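Local coordinates for Rev protein (Borrelia burgdorferi, PDB 5EQZ) that is of unknown function, a largely helical plasmid-encoded protein of the Borrelia REV family with a predicted coiled coil and probably a lipoprotein, at residues Glu12-Leu26 with Tyr38-Lys50. Numbering follows the deposited sequence. Where two conformers were deposited one is given.
Sequences EKKEIDSLMEDVLAL and YKDKINELKENLK
Leu19 pushes its side chain into a hollow formed by Tyr38, Lys41, Ile42 and Leu45, a knob-into-hole fit, and its two methyls meet different partners. CD2 meets three of the four, lying 3.7 Å from Ile42 CG1 and close to Lys41 CB and Leu45 CD1, whereas CD1 meets the Tyr38 ring at CD2. The first torsion (chi1 -170°) sets CG of Leu19 beside its carbonyl carbon, and the Leu19 and Tyr38 side chains run past one another in opposing senses.

The Tyr38 ring lies among Asp22, Val23 and Leu26. Leu26 CG lies in the ring plane at its edge, and Leu26 CD2 approaches Tyr38 CE1 obliquely, at 3.7 Å; Val23 CG2 comes in obliquely as well, near Tyr38 CD1. Asp22 crosses the tyrosine at about a right angle, its CB 3.6 Å from Tyr38 OH, although the carboxylate and ring planes are only 9° apart. No direct hydrogen bond joins the two segments. A water instead bridges them, donating to Asp22 O at 2.7 Å and hydrogen-bonded to Tyr38 OH, which links the phenol to the carbonyl of Asp22.

Toward the other end the contact is mostly aliphatic: Ile16 CD1 lies 3.9 Å from Leu49 CD1, and Glu12 lays its CG methylene against Leu49 CD2 at 3.6 Å. Glu12 bends at chi2, which carries its carboxylate away from the facing segment.

Ile16 and Ile42 also touch Leu61 and Phe68, respectively, of helix 55-88, giving the pair a shared third partner. The axes of helix 12-24 and helix 38-48 come within 10.9 Å at 155°, which, with the knob-into-hole fit, describes an antiparallel helical hairpin packed on a long third helix, as in an up-down helical bundle.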
loop_
_atom_site.group_PDB
_atom_site.type_symbol
_atom_site.label_atom_id
_atom_site.label_comp_id
_atom_site.label_asym_id
_atom_site.label_seq_id
_atom_site.Cartn_x
_atom_site.Cartn_y
_atom_site.Cartn_z
ATOM N N GLU A 12 5.753 5.754 -26.123
ATOM C CA GLU A 12 4.619 5.629 -25.218
ATOM C C GLU A 12 4.542 4.232 -24.614
ATOM O O GLU A 12 4.225 4.081 -23.430
ATOM C CB GLU A 12 3.323 5.955 -25.963
ATOM C CG GLU A 12 3.184 7.415 -26.401
ATOM C CD GLU A 12 3.906 7.733 -27.708
ATOM O OE1 GLU A 12 4.516 6.821 -28.312
ATOM O OE2 GLU A 12 3.857 8.909 -28.139
ATOM N N LYS A 13 4.797 3.196 -25.418
ATOM C CA LYS A 13 4.794 1.841 -24.878
ATOM C C LYS A 13 5.904 1.642 -23.861
ATOM O O LYS A 13 5.712 0.912 -22.884
ATOM C CB LYS A 13 4.917 0.816 -26.001
ATOM C CG LYS A 13 3.669 0.744 -26.882
ATOM C CD LYS A 13 3.905 -0.087 -28.110
ATOM C CE LYS A 13 2.612 -0.287 -28.896
ATOM N NZ LYS A 13 2.854 -1.004 -30.179
ATOM N N LYS A 14 7.065 2.270 -24.071
ATOM C CA LYS A 14 8.132 2.183 -23.072
ATOM C C LYS A 14 7.731 2.865 -21.771
ATOM O O LYS A 14 8.038 2.361 -20.678
ATOM C CB LYS A 14 9.427 2.780 -23.625
ATOM C CG LYS A 14 10.053 1.980 -24.744
ATOM C CD LYS A 14 11.407 2.576 -25.123
ATOM C CE LYS A 14 11.973 1.856 -26.314
ATOM N NZ LYS A 14 13.027 2.629 -27.011
ATOM N N GLU A 15 7.025 3.995 -21.868
ATOM C CA GLU A 15 6.534 4.667 -20.667
ATOM C C GLU A 15 5.637 3.744 -19.862
ATOM O O GLU A 15 5.789 3.615 -18.642
ATOM C CB GLU A 15 5.769 5.936 -21.034
ATOM C CG GLU A 15 6.588 7.017 -21.696
ATOM C CD GLU A 15 5.780 8.288 -21.905
ATOM O OE1 GLU A 15 4.928 8.327 -22.824
ATOM O OE2 GLU A 15 5.983 9.245 -21.130
ATOM N N ILE A 16 4.695 3.094 -20.535
ATOM C CA ILE A 16 3.775 2.190 -19.861
ATOM C C ILE A 16 4.538 1.032 -19.235
ATOM O O ILE A 16 4.306 0.683 -18.071
ATOM C CB ILE A 16 2.692 1.694 -20.836
ATOM C CG1 ILE A 16 1.870 2.871 -21.365
ATOM C CG2 ILE A 16 1.782 0.664 -20.163
ATOM C CD1 ILE A 16 0.998 2.490 -22.528
ATOM N N ASP A 17 5.472 0.434 -19.989
ATOM C CA ASP A 17 6.226 -0.719 -19.491
ATOM C C ASP A 17 6.962 -0.383 -18.204
ATOM O O ASP A 17 6.947 -1.163 -17.247
ATOM C CB ASP A 17 7.256 -1.188 -20.518
ATOM C CG ASP A 17 6.644 -1.850 -21.738
ATOM O OD1 ASP A 17 5.438 -2.183 -21.756
ATOM O OD2 ASP A 17 7.420 -2.054 -22.688
ATOM N N SER A 18 7.665 0.749 -18.197
ATOM C CA SER A 18 8.455 1.132 -17.027
ATOM C C SER A 18 7.561 1.306 -15.808
ATOM O O SER A 18 7.878 0.818 -14.718
ATOM C CB SER A 18 9.224 2.420 -17.323
ATOM O OG SER A 18 9.995 2.824 -16.202
ATOM N N LEU A 19 6.436 1.996 -15.974
ATOM C CA LEU A 19 5.508 2.161 -14.862
ATOM C C LEU A 19 4.918 0.821 -14.437
ATOM O O LEU A 19 4.731 0.577 -13.235
ATOM C CB LEU A 19 4.418 3.158 -15.251
ATOM C CG LEU A 19 3.470 3.658 -14.169
ATOM C CD1 LEU A 19 4.247 4.121 -12.934
ATOM C CD2 LEU A 19 2.623 4.808 -14.737
ATOM N N MET A 20 4.645 -0.069 -15.401
ATOM C CA MET A 20 4.128 -1.393 -15.073
ATOM C C MET A 20 5.125 -2.162 -14.192
ATOM O O MET A 20 4.740 -2.792 -13.200
ATOM C CB MET A 20 3.837 -2.192 -16.354
ATOM C CG MET A 20 3.406 -3.651 -16.055
ATOM S SD MET A 20 1.797 -3.795 -15.227
ATOM C CE MET A 20 0.711 -4.108 -16.561
ATOM N N GLU A 21 6.417 -2.119 -14.541
ATOM C CA GLU A 21 7.407 -2.853 -13.752
ATOM C C GLU A 21 7.476 -2.317 -12.324
ATOM O O GLU A 21 7.610 -3.096 -11.370
ATOM C CB GLU A 21 8.794 -2.793 -14.400
ATOM C CG GLU A 21 8.902 -3.419 -15.824
ATOM C CD GLU A 21 8.562 -4.900 -15.865
ATOM O OE1 GLU A 21 8.426 -5.545 -14.801
ATOM O OE2 GLU A 21 8.398 -5.451 -16.981
ATOM N N ASP A 22 7.354 -0.997 -12.162
ATOM C CA ASP A 22 7.329 -0.403 -10.823
ATOM C C ASP A 22 6.078 -0.827 -10.061
ATOM O O ASP A 22 6.157 -1.160 -8.871
ATOM C CB ASP A 22 7.400 1.124 -10.913
ATOM C CG ASP A 22 8.783 1.641 -11.268
ATOM O OD1 ASP A 22 9.790 0.991 -10.934
ATOM O OD2 ASP A 22 8.856 2.740 -11.851
ATOM N N VAL A 23 4.913 -0.822 -10.729
ATOM C CA VAL A 23 3.659 -1.221 -10.089
ATOM C C VAL A 23 3.714 -2.681 -9.661
ATOM O O VAL A 23 3.255 -3.043 -8.566
ATOM C CB VAL A 23 2.474 -0.948 -11.036
ATOM C CG1 VAL A 23 1.206 -1.701 -10.598
ATOM C CG2 VAL A 23 2.216 0.544 -11.120
ATOM N N LEU A 24 4.312 -3.539 -10.488
ATOM C CA LEU A 24 4.395 -4.955 -10.148
ATOM C C LEU A 24 5.306 -5.215 -8.952
ATOM O O LEU A 24 5.203 -6.286 -8.345
ATOM C CB LEU A 24 4.886 -5.761 -11.356
ATOM C CG LEU A 24 3.912 -5.850 -12.534
ATOM C CD1 LEU A 24 4.564 -6.612 -13.686
ATOM C CD2 LEU A 24 2.589 -6.495 -12.120
ATOM N N ALA A 25 6.179 -4.272 -8.603
ATOM C CA ALA A 25 7.063 -4.395 -7.438
ATOM C C ALA A 25 6.439 -3.876 -6.148
ATOM O O ALA A 25 7.062 -4.013 -5.077
ATOM C CB ALA A 25 8.379 -3.650 -7.683
ATOM N N LEU A 26 5.252 -3.280 -6.224
ATOM C CA LEU A 26 4.520 -2.889 -5.025
ATOM C C LEU A 26 4.265 -4.116 -4.157
ATOM O O LEU A 26 3.935 -5.199 -4.659
ATOM C CB LEU A 26 3.192 -2.234 -5.410
ATOM C CG LEU A 26 3.227 -0.807 -5.957
ATOM C CD1 LEU A 26 1.865 -0.430 -6.568
ATOM C CD2 LEU A 26 3.644 0.194 -4.899
ATOM N N TYR A 38 2.207 6.242 -7.996
ATOM C CA TYR A 38 1.967 5.434 -9.192
ATOM C C TYR A 38 0.553 5.636 -9.716
ATOM O O TYR A 38 0.336 5.664 -10.935
ATOM C CB TYR A 38 2.213 3.955 -8.912
ATOM C CG TYR A 38 3.653 3.606 -8.576
ATOM C CD1 TYR A 38 3.958 2.395 -7.976
ATOM C CD2 TYR A 38 4.701 4.479 -8.854
ATOM C CE1 TYR A 38 5.264 2.060 -7.658
ATOM C CE2 TYR A 38 6.020 4.152 -8.533
ATOM C CZ TYR A 38 6.285 2.938 -7.928
ATOM O OH TYR A 38 7.572 2.580 -7.601
ATOM N N LYS A 39 -0.429 5.774 -8.818
ATOM C CA LYS A 39 -1.794 6.035 -9.272
ATOM C C LYS A 39 -1.859 7.336 -10.051
ATOM O O LYS A 39 -2.522 7.408 -11.090
ATOM C CB LYS A 39 -2.767 6.078 -8.093
ATOM N N ASP A 40 -1.166 8.373 -9.572
ATOM C CA ASP A 40 -1.188 9.654 -10.273
ATOM C C ASP A 40 -0.529 9.544 -11.640
ATOM O O ASP A 40 -1.046 10.082 -12.633
ATOM C CB ASP A 40 -0.506 10.736 -9.436
ATOM C CG ASP A 40 -1.347 11.179 -8.245
ATOM O OD1 ASP A 40 -0.779 11.791 -7.320
ATOM O OD2 ASP A 40 -2.569 10.917 -8.228
ATOM N N LYS A 41 0.609 8.849 -11.718
ATOM C CA LYS A 41 1.259 8.645 -13.009
ATOM C C LYS A 41 0.402 7.803 -13.942
ATOM O O LYS A 41 0.380 8.052 -15.161
ATOM C CB LYS A 41 2.631 8.000 -12.810
ATOM C CG LYS A 41 3.628 8.945 -12.164
ATOM C CD LYS A 41 4.890 8.230 -11.768
ATOM C CE LYS A 41 5.859 9.188 -11.095
ATOM N NZ LYS A 41 7.094 8.465 -10.695
ATOM N N ILE A 42 -0.321 6.819 -13.407
ATOM C CA ILE A 42 -1.204 6.031 -14.264
ATOM C C ILE A 42 -2.319 6.906 -14.825
ATOM O O ILE A 42 -2.635 6.836 -16.019
ATOM C CB ILE A 42 -1.761 4.816 -13.501
ATOM C CG1 ILE A 42 -0.643 3.810 -13.218
ATOM C CG2 ILE A 42 -2.882 4.151 -14.302
ATOM C CD1 ILE A 42 -1.111 2.609 -12.443
ATOM N N ASN A 43 -2.926 7.751 -13.980
ATOM C CA ASN A 43 -4.003 8.628 -14.440
ATOM C C ASN A 43 -3.514 9.624 -15.481
ATOM O O ASN A 43 -4.239 9.954 -16.428
ATOM C CB ASN A 43 -4.619 9.380 -13.257
ATOM C CG ASN A 43 -5.414 8.481 -12.350
ATOM O OD1 ASN A 43 -5.901 7.433 -12.775
ATOM N ND2 ASN A 43 -5.587 8.902 -11.097
ATOM N N GLU A 44 -2.302 10.144 -15.309
ATOM C CA GLU A 44 -1.798 11.112 -16.272
ATOM C C GLU A 44 -1.527 10.449 -17.623
ATOM O O GLU A 44 -1.807 11.042 -18.675
ATOM C CB GLU A 44 -0.560 11.793 -15.696
ATOM C CG GLU A 44 0.426 12.380 -16.675
ATOM C CD GLU A 44 1.663 12.928 -15.961
ATOM O OE1 GLU A 44 1.643 14.105 -15.546
ATOM O OE2 GLU A 44 2.648 12.171 -15.790
ATOM N N LEU A 45 -1.040 9.204 -17.615
ATOM C CA LEU A 45 -0.853 8.465 -18.868
ATOM C C LEU A 45 -2.179 8.181 -19.556
ATOM O O LEU A 45 -2.310 8.369 -20.774
ATOM C CB LEU A 45 -0.114 7.153 -18.605
ATOM C CG LEU A 45 1.404 7.106 -18.688
ATOM C CD1 LEU A 45 1.869 5.691 -18.338
ATOM C CD2 LEU A 45 1.881 7.486 -20.076
ATOM N N LYS A 46 -3.162 7.681 -18.802
ATOM C CA LYS A 46 -4.475 7.412 -19.379
ATOM C C LYS A 46 -5.048 8.661 -20.037
ATOM O O LYS A 46 -5.651 8.582 -21.115
ATOM C CB LYS A 46 -5.432 6.879 -18.304
ATOM N N GLU A 47 -4.842 9.830 -19.419
ATOM C CA GLU A 47 -5.326 11.078 -20.001
ATOM C C GLU A 47 -4.537 11.447 -21.251
ATOM O O GLU A 47 -5.119 11.852 -22.264
ATOM C CB GLU A 47 -5.251 12.206 -18.972
ATOM C CG GLU A 47 -5.368 13.606 -19.561
ATOM C CD GLU A 47 -6.747 13.891 -20.141
ATOM O OE1 GLU A 47 -7.720 13.234 -19.707
ATOM O OE2 GLU A 47 -6.856 14.775 -21.024
ATOM N N ASN A 48 -3.212 11.321 -21.208
ATOM C CA ASN A 48 -2.417 11.794 -22.337
ATOM C C ASN A 48 -2.449 10.846 -23.533
ATOM O O ASN A 48 -2.160 11.278 -24.657
ATOM C CB ASN A 48 -0.974 12.039 -21.903
ATOM C CG ASN A 48 -0.851 13.221 -20.954
ATOM O OD1 ASN A 48 -1.707 14.108 -20.934
ATOM N ND2 ASN A 48 0.225 13.251 -20.178
ATOM N N LEU A 49 -2.813 9.581 -23.335
ATOM C CA LEU A 49 -2.878 8.619 -24.429
ATOM C C LEU A 49 -4.304 8.308 -24.862
ATOM O O LEU A 49 -4.518 7.357 -25.626
ATOM C CB LEU A 49 -2.164 7.334 -24.020
ATOM C CG LEU A 49 -0.722 7.487 -23.555
ATOM C CD1 LEU A 49 -0.181 6.126 -23.173
ATOM C CD2 LEU A 49 0.163 8.141 -24.604
ATOM N N LYS A 50 -5.280 9.103 -24.419
ATOM C CA LYS A 50 -6.688 8.769 -24.622
ATOM C C LYS A 50 -7.082 8.730 -26.106
ATOM O O LYS A 50 -8.011 8.001 -26.475
ATOM C CB LYS A 50 -7.560 9.782 -23.877
ATOM C CG LYS A 50 -7.498 11.163 -24.510
ATOM C CD LYS A 50 -7.949 12.273 -23.593
ATOM C CE LYS A 50 -7.287 13.577 -24.014
ATOM N NZ LYS A 50 -8.170 14.742 -23.763
HETATM O O HOH W 1 7.823 -0.018 -7.034
#